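Local atomic coordinates of histidine acid phosphatase (Bifidobacterium longum subsp. infantis, PDB entry 6RXD), a protein that removes phosphate groups from inositol polyphosphates such as phytate, and probably also converts 2,3-bisphosphoglycerate to 2-phosphoglycerate. Residues A[44-48]-A[140-146]; A[135-139]-A[186-190]; A[479-484]-A[497-502]. All blocks are in the same frame, centred on the assembly; numbering follows the deposited sequence. Where two conformers were deposited one is given.

Interaction 1: A[44-48]-A[140-146]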
ATOM      1  N   ARG A  44      -5.474  -0.404   1.169  1.00 12.58           N
ATOM      2  CA  ARG A  44      -4.623   0.617   0.587  1.00 10.44           C
ATOM      3  C   ARG A  44      -5.221   1.062  -0.744  1.00 12.49           C
ATOM      4  O   ARG A  44      -5.933   0.303  -1.398  1.00 14.79           O
ATOM      5  CB  ARG A  44      -3.232   0.017   0.364  1.00 11.26           C
ATOM      6  CG  ARG A  44      -2.210   0.977  -0.223  1.00 13.37           C
ATOM      7  CD  ARG A  44      -0.921   0.265  -0.576  1.00 13.72           C
ATOM      8  NE  ARG A  44       0.048   1.222  -1.096  1.00 13.68           N
ATOM      9  CZ  ARG A  44       1.175   0.884  -1.706  1.00 12.36           C
ATOM     10  NH1 ARG A  44       1.469  -0.404  -1.903  1.00 12.75           N
ATOM     11  NH2 ARG A  44       1.987   1.834  -2.142  1.00 14.77           N
ATOM     12  N   HIS A  45      -4.952   2.301  -1.135  1.00 12.87           N
ATOM     13  CA  HIS A  45      -5.384   2.786  -2.447  1.00 14.26           C
ATOM     14  C   HIS A  45      -4.797   1.903  -3.551  1.00 13.92           C
ATOM     15  O   HIS A  45      -3.832   1.164  -3.337  1.00 13.12           O
ATOM     16  CB  HIS A  45      -4.910   4.227  -2.634  1.00 14.10           C
ATOM     17  CG  HIS A  45      -3.419   4.359  -2.626  1.00 18.21           C
ATOM     18  ND1 HIS A  45      -2.634   4.007  -3.703  1.00 18.59           N
ATOM     19  CD2 HIS A  45      -2.568   4.770  -1.656  1.00 22.92           C
ATOM     20  CE1 HIS A  45      -1.361   4.200  -3.399  1.00 23.81           C
ATOM     21  NE2 HIS A  45      -1.295   4.664  -2.163  1.00 22.96           N
ATOM     22  N   GLY A  46      -5.371   1.998  -4.744  1.00 11.91           N
ATOM     23  CA  GLY A  46      -4.897   1.213  -5.864  1.00 12.89           C
ATOM     24  C   GLY A  46      -3.682   1.843  -6.527  1.00 15.48           C
ATOM     25  O   GLY A  46      -3.216   2.922  -6.136  1.00 12.02           O
ATOM     26  N   SER A  47      -3.170   1.146  -7.535  1.00 12.82           N
ATOM     27  CA  SER A  47      -2.079   1.629  -8.374  1.00 13.04           C
ATOM     28  C   SER A  47      -2.264   3.069  -8.844  1.00 12.19           C
ATOM     29  O   SER A  47      -3.355   3.463  -9.258  1.00 14.51           O
ATOM     30  CB  SER A  47      -1.960   0.734  -9.601  1.00 14.24           C
ATOM     31  OG  SER A  47      -1.457  -0.543  -9.261  1.00 13.83           O
ATOM     32  N   ARG A  48      -1.173   3.831  -8.769  1.00 11.57           N
ATOM     33  CA  ARG A  48      -1.122   5.238  -9.161  1.00 10.91           C
ATOM     34  C   ARG A  48      -0.015   5.424 -10.176  1.00 16.24           C
ATOM     35  O   ARG A  48       0.854   4.568 -10.310  1.00 15.87           O
ATOM     36  CB  ARG A  48      -0.779   6.113  -7.952  1.00 19.88           C
ATOM     37  CG  ARG A  48      -1.776   6.108  -6.820  1.00 28.25           C
ATOM     38  CD  ARG A  48      -1.210   6.888  -5.633  1.00 21.47           C
ATOM     39  NE  ARG A  48      -0.884   8.272  -5.977  1.00 32.62           N
ATOM     40  CZ  ARG A  48      -1.029   9.306  -5.151  1.00 46.64           C
ATOM     41  NH1 ARG A  48      -0.711  10.534  -5.554  1.00 43.47           N
ATOM     42  NH2 ARG A  48      -1.502   9.118  -3.924  1.00 46.24           N
ATOM     43  N   GLU A 140      -7.561  11.588   1.878  1.00 15.78           N
ATOM     44  CA  GLU A 140      -6.639  11.806   0.767  1.00 16.47           C
ATOM     45  C   GLU A 140      -7.343  11.378  -0.522  1.00 18.08           C
ATOM     46  O   GLU A 140      -8.010  10.349  -0.551  1.00 19.05           O
ATOM     47  CB  GLU A 140      -5.344  11.017   0.998  1.00 19.19           C
ATOM     48  CG  GLU A 140      -4.198  11.361   0.052  1.00 20.77           C
ATOM     49  CD  GLU A 140      -4.282  10.605  -1.247  1.00 26.15           C
ATOM     50  OE1 GLU A 140      -4.771   9.458  -1.230  1.00 25.25           O
ATOM     51  OE2 GLU A 140      -3.855  11.150  -2.285  1.00 26.08           O
ATOM     52  N   ALA A 141      -7.196  12.165  -1.582  1.00 17.51           N
ATOM     53  CA  ALA A 141      -8.007  11.977  -2.782  1.00 20.34           C
ATOM     54  C   ALA A 141      -7.871  10.614  -3.457  1.00 15.61           C
ATOM     55  O   ALA A 141      -8.866  10.046  -3.897  1.00 18.08           O
ATOM     56  CB  ALA A 141      -7.755  13.108  -3.781  1.00 23.50           C
ATOM     57  N   ARG A 142      -6.651  10.086  -3.558  1.00 15.44           N
ATOM     58  CA  ARG A 142      -6.469   8.782  -4.199  1.00 16.99           C
ATOM     59  C   ARG A 142      -7.061   7.641  -3.369  1.00 18.25           C
ATOM     60  O   ARG A 142      -7.542   6.653  -3.925  1.00 17.39           O
ATOM     61  CB  ARG A 142      -4.995   8.517  -4.509  1.00 20.83           C
ATOM     62  CG  ARG A 142      -4.560   8.939  -5.919  1.00 31.08           C
ATOM     63  CD  ARG A 142      -4.486  10.446  -6.102  1.00 32.24           C
ATOM     64  NE  ARG A 142      -5.750  11.029  -6.545  1.00 31.99           N
ATOM     65  CZ  ARG A 142      -5.957  12.335  -6.690  1.00 32.75           C
ATOM     66  NH1 ARG A 142      -7.137  12.787  -7.094  1.00 38.52           N
ATOM     67  NH2 ARG A 142      -4.981  13.192  -6.425  1.00 37.85           N
ATOM     68  N   ALA A 143      -7.039   7.777  -2.046  1.00 15.78           N
ATOM     69  CA  ALA A 143      -7.674   6.770  -1.194  1.00 18.00           C
ATOM     70  C   ALA A 143      -9.194   6.824  -1.364  1.00 15.71           C
ATOM     71  O   ALA A 143      -9.863   5.795  -1.464  1.00 16.89           O
ATOM     72  CB  ALA A 143      -7.277   6.955   0.278  1.00 15.54           C
ATOM     73  N   THR A 144      -9.732   8.036  -1.424  1.00 15.53           N
ATOM     74  CA  THR A 144     -11.168   8.222  -1.594  1.00 17.32           C
ATOM     75  C   THR A 144     -11.592   7.712  -2.973  1.00 16.72           C
ATOM     76  O   THR A 144     -12.595   6.998  -3.100  1.00 16.98           O
ATOM     77  CB  THR A 144     -11.555   9.701  -1.403  1.00 18.65           C
ATOM     78  OG1 THR A 144     -11.127  10.132  -0.103  1.00 17.47           O
ATOM     79  CG2 THR A 144     -13.072   9.902  -1.516  1.00 15.43           C
ATOM     80  N   GLU A 145     -10.814   8.050  -4.001  1.00 17.94           N
ATOM     81  CA  GLU A 145     -11.115   7.581  -5.354  1.00 17.34           C
ATOM     82  C   GLU A 145     -11.026   6.063  -5.475  1.00 16.34           C
ATOM     83  O   GLU A 145     -11.778   5.443  -6.225  1.00 15.55           O
ATOM     84  CB  GLU A 145     -10.203   8.269  -6.372  1.00 21.87           C
ATOM     85  CG  GLU A 145     -10.552   9.748  -6.527  1.00 25.50           C
ATOM     86  CD  GLU A 145      -9.414  10.571  -7.084  1.00 31.42           C
ATOM     87  OE1 GLU A 145      -8.327  10.010  -7.331  1.00 27.63           O
ATOM     88  OE2 GLU A 145      -9.607  11.790  -7.264  1.00 32.08           O
ATOM     89  N   SER A 146     -10.099   5.459  -4.742  1.00 14.90           N
ATOM     90  CA  SER A 146     -10.048   4.002  -4.695  1.00 13.15           C
ATOM     91  C   SER A 146     -11.339   3.471  -4.097  1.00 16.27           C
ATOM     92  O   SER A 146     -11.957   2.549  -4.641  1.00 15.48           O
ATOM     93  CB  SER A 146      -8.845   3.531  -3.879  1.00 14.00           C
ATOM     94  OG  SER A 146      -7.648   3.881  -4.547  1.00 15.20           O
TER
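Residues 44-48, the loop that leaves strand 34-44, lie against the first turn of helix 141-157 in a largely polar contact near the centre of the molecule. The backbones come closest at His45 and Ala143, whose CA atoms are 4.8 Å apart; His45 CB is 4.0 Å from Ala143 CA. The tightest link is a hydrogen bond from Gly46 N to Ser146 OG (3.0 Å). Ser146 OG in turn donates to Arg142 O (2.8 Å), so one hydroxyl ties the loop to the helix backbone. Further out, Arg48 NH2 forms a long salt bridge with Glu140 OE2 (3.5 Å), and Arg142 CG covers one face of the Arg48 guanidinium. Arg142 itself is neutralised by Glu145 (NH1 to OE2, 2.7 Å). Glu140 also serves as the N-cap of the helix, its OE1 accepting from Ala143 N (2.9 Å). The imidazole of His45 is held by ND1 donating to Gly46 O (2.7 Å), which leaves NE2 on the far side of the ring. Residues 44-48 spell RHGxR, the signature of histidine acid phosphatases. In this family its histidine is the phosphate-accepting nucleophile, a role consistent with the fixed ring of His45.

Interaction 2: A[135-139]-A[186-190]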
ATOM      1  N   TYR A 135     -18.734   3.907   4.572  1.00 15.32           N
ATOM      2  CA  TYR A 135     -17.514   4.044   3.781  1.00 14.23           C
ATOM      3  C   TYR A 135     -16.633   5.091   4.434  1.00 14.60           C
ATOM      4  O   TYR A 135     -17.114   6.156   4.820  1.00 16.31           O
ATOM      5  CB  TYR A 135     -17.856   4.492   2.355  1.00 14.88           C
ATOM      6  CG  TYR A 135     -18.412   3.399   1.471  1.00 17.83           C
ATOM      7  CD1 TYR A 135     -17.569   2.455   0.899  1.00 18.27           C
ATOM      8  CD2 TYR A 135     -19.773   3.322   1.190  1.00 22.89           C
ATOM      9  CE1 TYR A 135     -18.061   1.458   0.084  1.00 19.22           C
ATOM     10  CE2 TYR A 135     -20.278   2.314   0.370  1.00 21.87           C
ATOM     11  CZ  TYR A 135     -19.410   1.394  -0.177  1.00 20.61           C
ATOM     12  OH  TYR A 135     -19.879   0.391  -0.992  1.00 28.36           O
ATOM     13  N   GLN A 136     -15.345   4.795   4.574  1.00 14.73           N
ATOM     14  CA  GLN A 136     -14.428   5.744   5.195  1.00 14.06           C
ATOM     15  C   GLN A 136     -13.147   5.853   4.404  1.00 14.77           C
ATOM     16  O   GLN A 136     -12.707   4.880   3.799  1.00 15.08           O
ATOM     17  CB  GLN A 136     -14.077   5.310   6.620  1.00 15.10           C
ATOM     18  CG  GLN A 136     -15.279   5.230   7.546  1.00 16.29           C
ATOM     19  CD  GLN A 136     -14.900   4.837   8.965  1.00 19.50           C
ATOM     20  OE1 GLN A 136     -13.730   4.586   9.269  1.00 20.60           O
ATOM     21  NE2 GLN A 136     -15.895   4.775   9.838  1.00 16.99           N
ATOM     22  N   SER A 137     -12.554   7.043   4.414  1.00 13.63           N
ATOM     23  CA  SER A 137     -11.202   7.205   3.887  1.00 13.46           C
ATOM     24  C   SER A 137     -10.380   8.138   4.771  1.00 15.51           C
ATOM     25  O   SER A 137     -10.904   8.759   5.686  1.00 16.57           O
ATOM     26  CB  SER A 137     -11.230   7.697   2.441  1.00 26.40           C
ATOM     27  OG  SER A 137     -11.060   9.092   2.380  0.90 27.80           O
ATOM     28  N   SER A 138      -9.077   8.206   4.507  1.00 14.43           N
ATOM     29  CA  SER A 138      -8.197   9.101   5.236  1.00 12.83           C
ATOM     30  C   SER A 138      -8.528  10.549   4.902  1.00 16.87           C
ATOM     31  O   SER A 138      -8.177  11.461   5.655  1.00 19.60           O
ATOM     32  CB  SER A 138      -6.754   8.823   4.833  1.00 12.52           C
ATOM     33  OG  SER A 138      -6.591   9.061   3.448  1.00 16.73           O
ATOM     34  N   GLY A 139      -9.175  10.764   3.758  1.00 18.76           N
ATOM     35  CA  GLY A 139      -9.446  12.116   3.287  1.00 15.13           C
ATOM     36  C   GLY A 139      -8.514  12.471   2.146  1.00 18.07           C
ATOM     37  O   GLY A 139      -8.639  13.531   1.518  1.00 22.21           O
ATOM     38  N   ASP A 186      -7.870   9.615  12.110  1.00 17.33           N
ATOM     39  CA  ASP A 186      -7.342   9.049  13.346  1.00 16.56           C
ATOM     40  C   ASP A 186      -7.106   7.557  13.190  1.00 16.41           C
ATOM     41  O   ASP A 186      -6.212   6.991  13.812  1.00 17.08           O
ATOM     42  CB  ASP A 186      -8.290   9.284  14.524  1.00 14.60           C
ATOM     43  CG  ASP A 186      -8.382  10.744  14.915  1.00 28.70           C
ATOM     44  OD1 ASP A 186      -7.569  11.544  14.409  1.00 27.60           O
ATOM     45  OD2 ASP A 186      -9.261  11.081  15.741  1.00 31.50           O
ATOM     46  N   THR A 187      -7.904   6.918  12.349  1.00 14.42           N
ATOM     47  CA  THR A 187      -7.717   5.481  12.142  1.00 14.62           C
ATOM     48  C   THR A 187      -7.074   5.162  10.801  1.00 16.25           C
ATOM     49  O   THR A 187      -6.576   4.060  10.610  1.00 14.52           O
ATOM     50  CB  THR A 187      -9.039   4.702  12.236  1.00 16.22           C
ATOM     51  OG1 THR A 187      -9.902   5.107  11.173  1.00 16.27           O
ATOM     52  CG2 THR A 187      -9.733   4.936  13.581  1.00 15.89           C
ATOM     53  N   LEU A 188      -7.091   6.114   9.872  1.00 12.26           N
ATOM     54  CA  LEU A 188      -6.578   5.855   8.534  1.00 16.59           C
ATOM     55  C   LEU A 188      -5.433   6.781   8.114  1.00 16.95           C
ATOM     56  O   LEU A 188      -4.963   6.717   6.979  1.00 14.04           O
ATOM     57  CB  LEU A 188      -7.714   5.925   7.509  1.00 14.25           C
ATOM     58  CG  LEU A 188      -8.914   5.008   7.806  1.00 13.33           C
ATOM     59  CD1 LEU A 188     -10.062   5.293   6.839  1.00 15.96           C
ATOM     60  CD2 LEU A 188      -8.510   3.540   7.716  1.00 11.75           C
ATOM     61  N   TYR A 189      -4.991   7.635   9.028  1.00 13.36           N
ATOM     62  CA  TYR A 189      -3.822   8.475   8.778  1.00 13.73           C
ATOM     63  C   TYR A 189      -3.156   8.780  10.116  1.00 16.89           C
ATOM     64  O   TYR A 189      -2.814   9.926  10.412  1.00 16.40           O
ATOM     65  CB  TYR A 189      -4.238   9.766   8.072  1.00 14.99           C
ATOM     66  CG  TYR A 189      -3.239  10.295   7.062  1.00 12.22           C
ATOM     67  CD1 TYR A 189      -2.426  11.389   7.361  1.00 14.16           C
ATOM     68  CD2 TYR A 189      -3.128   9.722   5.802  1.00 14.02           C
ATOM     69  CE1 TYR A 189      -1.528  11.885   6.430  1.00 17.47           C
ATOM     70  CE2 TYR A 189      -2.229  10.212   4.860  1.00 16.84           C
ATOM     71  CZ  TYR A 189      -1.441  11.296   5.182  1.00 18.73           C
ATOM     72  OH  TYR A 189      -0.548  11.778   4.257  1.00 23.90           O
ATOM     73  N   PHE A 190      -2.970   7.734  10.920  1.00 15.73           N
ATOM     74  CA  PHE A 190      -2.484   7.881  12.290  1.00 14.47           C
ATOM     75  C   PHE A 190      -0.998   8.190  12.370  1.00 15.15           C
ATOM     76  O   PHE A 190      -0.473   8.449  13.455  1.00 16.13           O
ATOM     77  CB  PHE A 190      -2.794   6.612  13.111  1.00 12.49           C
ATOM     78  CG  PHE A 190      -2.535   5.321  12.370  1.00 13.28           C
ATOM     79  CD1 PHE A 190      -1.230   4.906  12.077  1.00 14.42           C
ATOM     80  CD2 PHE A 190      -3.595   4.524  11.972  1.00 13.01           C
ATOM     81  CE1 PHE A 190      -0.997   3.714  11.380  1.00 12.57           C
ATOM     82  CE2 PHE A 190      -3.370   3.336  11.275  1.00 11.94           C
ATOM     83  CZ  PHE A 190      -2.070   2.933  10.985  1.00 12.93           C
TER
HETATM   84  O   HOH W   1     -12.122   3.460  11.021  1.00 17.19           O
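Along 186-190, the end of helix 185-188 and the residues after it, the contact with the end of strand 132-137 begins at Thr187. Its OG1 is 4.3 Å from Gln136 OE1, and a water fills the gap, 2.8 Å from Thr187 OG1 and 2.6 Å from Gln136 OE1. Leu188 follows and gives the largest share of the buried surface. Its CD1 lies 4.0 Å from Gln136 CB and 3.5 Å from Ser137 C, while its carbonyl O comes within 3.5 Å of Ser138 CB. Leucine thus lies along the strand end, with Arg396 and Ala398 of strand 391-398 also against it. At Tyr189 the chain leaves the helix, and ring atom CD2 approaches Ser138 CB at 3.9 Å; the same ring meets His399 edge-to-face. Ser138 directs its hydroxyl elsewhere, hydrogen-bonding His399 NE2 and Glu140 N, and Ser137 OG pairs with Thr144 OG1. The two segments therefore meet chiefly through van der Waals contact, with the serine hydroxyls engaged elsewhere and a single water providing the polar bridge.

Interaction 3: A[479-484]-A[497-502]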
ATOM      1  N   PHE A 479      -5.493 -16.059  12.337  1.00 12.71           N
ATOM      2  CA  PHE A 479      -4.941 -14.978  13.133  1.00 12.42           C
ATOM      3  C   PHE A 479      -3.597 -15.437  13.691  1.00 16.17           C
ATOM      4  O   PHE A 479      -3.202 -16.597  13.496  1.00 15.78           O
ATOM      5  CB  PHE A 479      -5.923 -14.575  14.237  1.00 12.70           C
ATOM      6  CG  PHE A 479      -7.012 -13.627  13.760  1.00 13.32           C
ATOM      7  CD1 PHE A 479      -6.855 -12.254  13.887  1.00 17.87           C
ATOM      8  CD2 PHE A 479      -8.177 -14.115  13.177  1.00 13.43           C
ATOM      9  CE1 PHE A 479      -7.846 -11.384  13.457  1.00 15.79           C
ATOM     10  CE2 PHE A 479      -9.171 -13.247  12.741  1.00 14.06           C
ATOM     11  CZ  PHE A 479      -8.997 -11.874  12.879  1.00 14.68           C
ATOM     12  N   ARG A 480      -2.874 -14.531  14.345  1.00 14.11           N
ATOM     13  CA  ARG A 480      -1.516 -14.818  14.814  1.00 14.29           C
ATOM     14  C   ARG A 480      -1.490 -16.027  15.736  1.00 17.62           C
ATOM     15  O   ARG A 480      -2.486 -16.336  16.391  1.00 17.14           O
ATOM     16  CB  ARG A 480      -0.923 -13.591  15.520  1.00 16.02           C
ATOM     17  CG  ARG A 480      -1.795 -13.056  16.632  1.00 15.69           C
ATOM     18  CD  ARG A 480      -1.190 -11.784  17.250  1.00 15.24           C
ATOM     19  NE  ARG A 480       0.207 -12.004  17.620  1.00 15.99           N
ATOM     20  CZ  ARG A 480       1.196 -11.128  17.455  1.00 14.58           C
ATOM     21  NH1 ARG A 480       0.973  -9.924  16.929  1.00 15.69           N
ATOM     22  NH2 ARG A 480       2.429 -11.457  17.831  1.00 19.90           N
ATOM     23  N   SER A 481      -0.349 -16.713  15.775  1.00 16.41           N
ATOM     24  CA  SER A 481      -0.253 -18.047  16.375  1.00 17.49           C
ATOM     25  C   SER A 481      -0.653 -18.130  17.846  1.00 16.29           C
ATOM     26  O   SER A 481      -1.027 -19.199  18.327  1.00 17.32           O
ATOM     27  CB  SER A 481       1.164 -18.595  16.194  1.00 23.85           C
ATOM     28  OG  SER A 481       2.072 -17.841  16.969  1.00 28.37           O
ATOM     29  N   GLU A 482      -0.587 -17.017  18.569  1.00 15.34           N
ATOM     30  CA  GLU A 482      -1.010 -17.044  19.965  1.00 17.94           C
ATOM     31  C   GLU A 482      -2.521 -17.255  20.096  1.00 18.46           C
ATOM     32  O   GLU A 482      -3.008 -17.753  21.121  1.00 18.26           O
ATOM     33  CB  GLU A 482      -0.585 -15.755  20.672  1.00 15.92           C
ATOM     34  CG  GLU A 482       0.917 -15.521  20.710  1.00 17.64           C
ATOM     35  CD  GLU A 482       1.398 -14.598  19.600  1.00 22.07           C
ATOM     36  OE1 GLU A 482       0.774 -14.569  18.512  1.00 20.39           O
ATOM     37  OE2 GLU A 482       2.397 -13.883  19.819  1.00 23.01           O
ATOM     38  N   CYS A 483      -3.267 -16.867  19.062  1.00 13.01           N
ATOM     39  CA  CYS A 483      -4.728 -16.954  19.102  1.00 15.43           C
ATOM     40  C   CYS A 483      -5.230 -18.378  18.939  1.00 16.35           C
ATOM     41  O   CYS A 483      -4.739 -19.115  18.087  1.00 16.00           O
ATOM     42  CB  CYS A 483      -5.353 -16.094  17.998  1.00 13.90           C
ATOM     43  SG  CYS A 483      -4.980 -14.333  18.120  1.00 17.06           S
ATOM     44  N   THR A 484      -6.231 -18.751  19.739  1.00 13.91           N
ATOM     45  CA  THR A 484      -6.837 -20.081  19.663  1.00 13.28           C
ATOM     46  C   THR A 484      -8.173 -19.996  18.941  1.00 11.60           C
ATOM     47  O   THR A 484      -9.041 -19.243  19.366  1.00 12.31           O
ATOM     48  CB  THR A 484      -7.123 -20.625  21.072  1.00 15.07           C
ATOM     49  OG1 THR A 484      -5.899 -20.718  21.803  1.00 17.62           O
ATOM     50  CG2 THR A 484      -7.779 -22.004  21.008  1.00 15.70           C
ATOM     51  N   GLU A 497     -11.786 -13.982  22.323  1.00 12.56           N
ATOM     52  CA  GLU A 497     -10.419 -14.457  22.157  1.00 13.25           C
ATOM     53  C   GLU A 497      -9.574 -13.411  21.447  1.00 17.16           C
ATOM     54  O   GLU A 497      -8.437 -13.154  21.854  1.00 14.66           O
ATOM     55  CB  GLU A 497     -10.387 -15.798  21.405  1.00 13.08           C
ATOM     56  CG  GLU A 497      -8.982 -16.246  20.977  1.00 12.23           C
ATOM     57  CD  GLU A 497      -8.106 -16.706  22.127  1.00 16.16           C
ATOM     58  OE1 GLU A 497      -8.555 -16.680  23.291  1.00 18.28           O
ATOM     59  OE2 GLU A 497      -6.946 -17.104  21.866  1.00 17.14           O
ATOM     60  N   LEU A 498     -10.118 -12.802  20.392  1.00 12.47           N
ATOM     61  CA  LEU A 498      -9.371 -11.777  19.664  1.00 13.13           C
ATOM     62  C   LEU A 498      -9.064 -10.581  20.548  1.00 14.92           C
ATOM     63  O   LEU A 498      -7.973 -10.018  20.470  1.00 15.30           O
ATOM     64  CB  LEU A 498     -10.105 -11.326  18.401  1.00 13.34           C
ATOM     65  CG  LEU A 498     -10.237 -12.387  17.313  1.00 15.49           C
ATOM     66  CD1 LEU A 498     -10.784 -11.762  16.034  1.00 16.26           C
ATOM     67  CD2 LEU A 498      -8.883 -13.042  17.060  1.00 16.09           C
ATOM     68  N   LYS A 499     -10.009 -10.190  21.394  1.00 13.44           N
ATOM     69  CA  LYS A 499      -9.782  -9.026  22.249  1.00 16.51           C
ATOM     70  C   LYS A 499      -8.630  -9.264  23.214  1.00 19.33           C
ATOM     71  O   LYS A 499      -7.891  -8.341  23.571  1.00 24.99           O
ATOM     72  CB  LYS A 499     -11.058  -8.658  23.010  1.00 18.39           C
ATOM     73  CG  LYS A 499     -12.113  -7.988  22.138  1.00 17.65           C
ATOM     74  CD  LYS A 499     -13.386  -7.719  22.941  1.00 20.96           C
ATOM     75  CE  LYS A 499     -14.456  -7.070  22.071  1.00 20.98           C
ATOM     76  NZ  LYS A 499     -15.779  -7.043  22.770  1.00 21.96           N
ATOM     77  N   SER A 500      -8.470 -10.512  23.630  1.00 17.92           N
ATOM     78  CA  SER A 500      -7.348 -10.872  24.481  1.00 14.63           C
ATOM     79  C   SER A 500      -6.070 -11.080  23.683  1.00 18.24           C
ATOM     80  O   SER A 500      -5.020 -10.531  24.018  1.00 18.03           O
ATOM     81  CB  SER A 500      -7.695 -12.143  25.271  1.00 18.46           C
ATOM     82  OG  SER A 500      -6.582 -12.674  25.961  1.00 25.49           O
ATOM     83  N   CYS A 501      -6.151 -11.857  22.611  1.00 15.13           N
ATOM     84  CA  CYS A 501      -4.951 -12.337  21.926  0.52 15.51           C
ATOM     85  C   CYS A 501      -4.344 -11.329  20.955  1.00 14.70           C
ATOM     86  O   CYS A 501      -3.174 -11.447  20.582  1.00 16.23           O
ATOM     87  CB  CYS A 501      -5.202 -13.690  21.230  0.52 17.87           C
ATOM     88  SG  CYS A 501      -6.150 -13.676  19.670  0.52 11.16           S
ATOM     89  N   LEU A 502      -5.135 -10.346  20.536  1.00 14.78           N
ATOM     90  CA  LEU A 502      -4.609  -9.298  19.659  1.00 15.07           C
ATOM     91  C   LEU A 502      -4.082  -8.108  20.440  1.00 16.41           C
ATOM     92  O   LEU A 502      -3.470  -7.208  19.860  1.00 16.97           O
ATOM     93  CB  LEU A 502      -5.652  -8.829  18.644  1.00 13.75           C
ATOM     94  CG  LEU A 502      -6.135  -9.940  17.715  1.00 15.81           C
ATOM     95  CD1 LEU A 502      -7.028  -9.350  16.636  1.00 14.87           C
ATOM     96  CD2 LEU A 502      -4.946 -10.669  17.095  1.00 15.69           C
TER
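A disulfide joins the loop 479-484 to the end of helix 495-501, and the side chains around it interlock closely. Cys483 SG and Cys501 SG are 2.1 Å apart with a chi3 of 95°, a right-handed geometry. Leu498 and Leu502, four residues apart, project into the hollow between the Phe479 ring and the sulfur of Cys483. Both reach that sulfur, Leu498 CD2 lying 4.2 Å and Leu502 CD2 3.8 Å from Cys483 SG. Phe479 lies across the same pair: Leu498 CD2 sits over its ring face, 3.9 Å from the centroid in a CH-pi contact, and Leu502 CD1 is 3.9 Å from Phe479 CE1. Tyr493 and Trp448 meet this ring edge-to-face. On another flank Arg480 CD packs 3.9 Å from Leu502 CD2, its guanidinium bound back to Glu482 (NE to OE1, 2.8 Å) within the type I turn 480-483. Glu497 OE2 accepts from Thr484 N (2.8 Å) and also bonds Thr508 OG1. His506, seen as a zinc ligand in a crystal structure of this protein although no zinc is bound to it in this model, touches Arg480. The disulfide thus pins the last helix to a beta turn, over an apolar cluster resting on strand 467-472 of the large mixed sheet.

Overall arrangement
Interactions 1 and 2 adjoin, their centres 12 Å apart, and share the passage from strand 132-137 into helix 141-157. Their segments alternate along the chain (44-48, 135-139, 140-146, 186-190), and Thr144 OG1 and Ser137 OG, 2.7 Å apart, probably share a hydrogen bond between them. Strands 34-44 and 132-137 both pair with strand 391-398 in the large mixed sheet, so the RHGxR loop and the strand 132-137 end come together at one region, beside His399. Interaction 3 follows later in sequence and stands apart, about 31 Å and 25 Å centre to centre from interactions 1 and 2. It secures the C-terminal part, beyond strand 475-477, far from that phosphatase signature.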